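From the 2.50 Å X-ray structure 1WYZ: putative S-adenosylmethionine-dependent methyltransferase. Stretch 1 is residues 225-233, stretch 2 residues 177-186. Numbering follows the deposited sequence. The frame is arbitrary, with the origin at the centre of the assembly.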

# COMPACT_ATOMS: atom_id res chain seq x y z
N LYS A 225 18.73 17.84 1.72
CA LYS A 225 18.81 16.44 1.36
C LYS A 225 17.67 16.08 0.40
O LYS A 225 17.41 16.80 -0.56
CB LYS A 225 18.74 15.58 2.63
CG LYS A 225 19.15 14.14 2.43
CD LYS A 225 18.78 13.32 3.64
CE LYS A 225 18.60 11.87 3.27
NZ LYS A 225 17.51 11.26 4.07
N ILE A 226 16.99 14.96 0.66
CA ILE A 226 15.88 14.47 -0.17
C ILE A 226 15.03 13.46 0.62
O ILE A 226 15.57 12.63 1.35
CB ILE A 226 16.42 13.82 -1.46
CG1 ILE A 226 16.65 14.91 -2.53
CG2 ILE A 226 15.47 12.74 -1.95
CD1 ILE A 226 15.40 15.70 -3.01
N PRO A 227 13.69 13.50 0.44
CA PRO A 227 12.66 12.66 1.09
C PRO A 227 12.78 11.13 1.24
O PRO A 227 13.31 10.44 0.37
CB PRO A 227 11.38 13.06 0.36
CG PRO A 227 11.86 13.38 -0.99
CD PRO A 227 13.09 14.22 -0.69
N CYS A 228 12.25 10.64 2.36
CA CYS A 228 12.25 9.21 2.69
C CYS A 228 11.17 8.87 3.73
O CYS A 228 10.50 9.76 4.24
CB CYS A 228 13.62 8.81 3.25
SG CYS A 228 14.07 9.67 4.76
N ILE A 229 11.01 7.58 4.03
CA ILE A 229 10.01 7.14 5.01
C ILE A 229 10.71 6.41 6.15
O ILE A 229 11.80 5.86 5.95
CB ILE A 229 9.00 6.13 4.41
CG1 ILE A 229 8.23 6.76 3.26
CG2 ILE A 229 8.04 5.66 5.49
CD1 ILE A 229 9.02 6.90 1.96
N PHE A 230 10.09 6.38 7.33
CA PHE A 230 10.69 5.70 8.47
C PHE A 230 9.79 4.61 9.03
O PHE A 230 8.57 4.78 9.12
CB PHE A 230 11.04 6.71 9.56
CG PHE A 230 12.07 7.72 9.15
CD1 PHE A 230 13.36 7.32 8.81
CD2 PHE A 230 11.76 9.08 9.10
CE1 PHE A 230 14.32 8.26 8.40
CE2 PHE A 230 12.71 10.04 8.70
CZ PHE A 230 13.99 9.61 8.35
N LEU A 231 10.39 3.48 9.41
CA LEU A 231 9.63 2.38 9.98
C LEU A 231 10.25 1.87 11.27
O LEU A 231 11.44 1.57 11.32
CB LEU A 231 9.54 1.21 8.99
CG LEU A 231 8.92 1.46 7.62
CD1 LEU A 231 9.94 2.18 6.74
CD2 LEU A 231 8.51 0.12 6.98
N LEU A 232 9.44 1.77 12.32
CA LEU A 232 9.88 1.29 13.63
C LEU A 232 9.27 -0.08 13.93
O LEU A 232 8.05 -0.26 13.84
CB LEU A 232 9.44 2.26 14.74
CG LEU A 232 9.88 3.72 14.75
CD1 LEU A 232 9.36 4.39 16.00
CD2 LEU A 232 11.39 3.80 14.71
N TYR A 233 10.11 -1.05 14.29
CA TYR A 233 9.61 -2.38 14.63
C TYR A 233 10.50 -2.99 15.72
O TYR A 233 11.47 -2.36 16.12
CB TYR A 233 9.52 -3.28 13.40
CG TYR A 233 8.58 -4.43 13.62
CD1 TYR A 233 7.30 -4.22 14.13
CD2 TYR A 233 8.98 -5.75 13.39
CE1 TYR A 233 6.44 -5.29 14.42
CE2 TYR A 233 8.15 -6.82 13.66
CZ TYR A 233 6.88 -6.60 14.18
OH TYR A 233 6.07 -7.67 14.46
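Stretch 2, residues 177-186: RNHKMIEDIL

Stretch 2 is helical from N178 onward, the helix continuing past L186, and it runs along the strand formed by residues 228-233 of stretch 1. The two elements point the same way, their N-to-C directions differing by 8°, and their axes come no closer than 10.9 Å. Along this near-parallel course the CA of N178 lies 7.4 Å from the CA of P227, the CA of I182 9.0 Å from the CA of F230, and the CA of I185 9.4 Å from the CA of L232. Backbone hydrogen bonds hold the helix, among them M181 N to R177 O (3.0 Å) and I185 N to M181 O (2.8 Å).

The alternation of the extended chain decides which strand residues take part. C228, F230 and L232 direct their CA-to-CB bonds toward the helix, whereas I229 and L231 make no contact with it. On the helix, N178, M181 and I185 point toward the strand, a spacing of three and four residues that keeps them on one side, while I182 points sideways.

F230 is the centre of the apolar contact. With chi1 in the m well (-63°) and chi2 at -62°, its ring reaches the first turns of the helix in an oblique attitude. CE2 of F230 lies 3.6 Å from CG of M181, and CE1 of F230 lies 4.0 Å from CG2 of I182. Selenomethionine M181 adopts t, p, m, so that it offers its CG to the ring while its end leads away from the strand. I182, with chi1 p and chi2 at 85°, behaves similarly: its CG2 branch meets the ring, and its CD1 lies farther from it. One turn on, I185 (m, m) places CG2 4.0 Å from CD2 of L232, whose m, t conformation carries that methyl toward the helix.

N178 has the largest area covered by the other stretch, at the start of the helix. Its chi1 of -99° falls between wells, and the amide lies among K225, I226, C228 and F230. OD1 of N178 is 3.5 Å from CZ of F230, and ND2 of N178 is 3.2 Å from O of I226, but the poor angle of the latter pair rules out a hydrogen bond; ND2 is instead hydrogen-bonded to a residue just outside the stretches. The extended K225 side chain brings NZ to 3.6 Å from CG of N178, although this lysine is poorly ordered. No hydrogen bond joins the stretches, and packing accounts for the 364 Å² buried between them.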

# COMPACT_ATOMS: atom_id res chain seq x y z
N ARG A 177 13.95 18.46 7.11
CA ARG A 177 13.87 17.93 8.47
C ARG A 177 14.41 16.50 8.70
O ARG A 177 14.46 16.03 9.84
CB ARG A 177 12.42 17.99 8.94
CG ARG A 177 12.02 19.26 9.66
CD ARG A 177 12.35 19.16 11.15
NE ARG A 177 11.91 20.33 11.90
CZ ARG A 177 12.03 20.47 13.21
NH1 ARG A 177 12.57 19.49 13.94
NH2 ARG A 177 11.61 21.57 13.81
N ASN A 178 14.82 15.83 7.63
CA ASN A 178 15.32 14.46 7.72
C ASN A 178 16.34 14.13 8.79
O ASN A 178 16.10 13.29 9.66
CB ASN A 178 15.87 14.01 6.37
CG ASN A 178 14.88 13.18 5.58
OD1 ASN A 178 14.33 12.21 6.08
ND2 ASN A 178 14.66 13.57 4.32
N HIS A 179 17.50 14.78 8.72
CA HIS A 179 18.54 14.51 9.68
C HIS A 179 18.14 14.86 11.11
O HIS A 179 18.59 14.23 12.06
CB HIS A 179 19.82 15.26 9.30
CG HIS A 179 21.05 14.41 9.36
ND1 HIS A 179 21.37 13.49 8.38
CD2 HIS A 179 22.01 14.29 10.31
CE1 HIS A 179 22.47 12.85 8.72
NE2 HIS A 179 22.88 13.31 9.89
N LYS A 180 17.28 15.87 11.27
CA LYS A 180 16.85 16.24 12.61
C LYS A 180 15.95 15.15 13.19
O LYS A 180 15.87 14.97 14.41
CB LYS A 180 16.12 17.59 12.60
CG LYS A 180 15.76 18.11 13.99
CD LYS A 180 17.00 18.36 14.84
CE LYS A 180 16.64 18.88 16.22
NZ LYS A 180 15.91 17.87 17.03
N MSE A 181 15.26 14.43 12.31
CA MSE A 181 14.37 13.36 12.74
C MSE A 181 15.18 12.15 13.22
O MSE A 181 14.94 11.67 14.33
CB MSE A 181 13.44 12.93 11.59
CG MSE A 181 12.56 11.73 11.92
SE MSE A 181 11.13 12.07 13.22
CE MSE A 181 12.04 11.65 14.86
N ILE A 182 16.13 11.67 12.42
CA ILE A 182 16.93 10.53 12.86
C ILE A 182 17.55 10.82 14.22
O ILE A 182 17.65 9.94 15.08
CB ILE A 182 18.04 10.14 11.83
CG1 ILE A 182 18.92 11.35 11.50
CG2 ILE A 182 17.41 9.57 10.56
CD1 ILE A 182 20.06 11.58 12.48
N GLU A 183 17.96 12.07 14.43
CA GLU A 183 18.55 12.47 15.71
C GLU A 183 17.50 12.26 16.78
O GLU A 183 17.79 11.74 17.85
CB GLU A 183 18.97 13.94 15.68
CG GLU A 183 19.40 14.50 17.04
CD GLU A 183 20.75 13.98 17.51
OE1 GLU A 183 21.13 12.85 17.11
OE2 GLU A 183 21.42 14.68 18.31
N ASP A 184 16.26 12.65 16.48
CA ASP A 184 15.17 12.48 17.45
C ASP A 184 14.81 11.01 17.74
O ASP A 184 14.54 10.66 18.90
CB ASP A 184 13.91 13.23 16.99
CG ASP A 184 14.02 14.72 17.20
OD1 ASP A 184 14.51 15.14 18.27
OD2 ASP A 184 13.59 15.48 16.31
N ILE A 185 14.81 10.18 16.71
CA ILE A 185 14.48 8.77 16.88
C ILE A 185 15.46 8.07 17.81
O ILE A 185 15.06 7.33 18.71
CB ILE A 185 14.43 8.06 15.50
CG1 ILE A 185 13.35 8.71 14.64
CG2 ILE A 185 14.13 6.56 15.69
CD1 ILE A 185 11.94 8.27 14.86
N LEU A 186 16.75 8.32 17.61
CA LEU A 186 17.79 7.69 18.41
C LEU A 186 17.97 8.28 19.81
O LEU A 186 18.64 7.68 20.66
CB LEU A 186 19.12 7.71 17.65
CG LEU A 186 19.66 9.06 17.18
CD1 LEU A 186 20.39 9.75 18.34
CD2 LEU A 186 20.62 8.84 16.01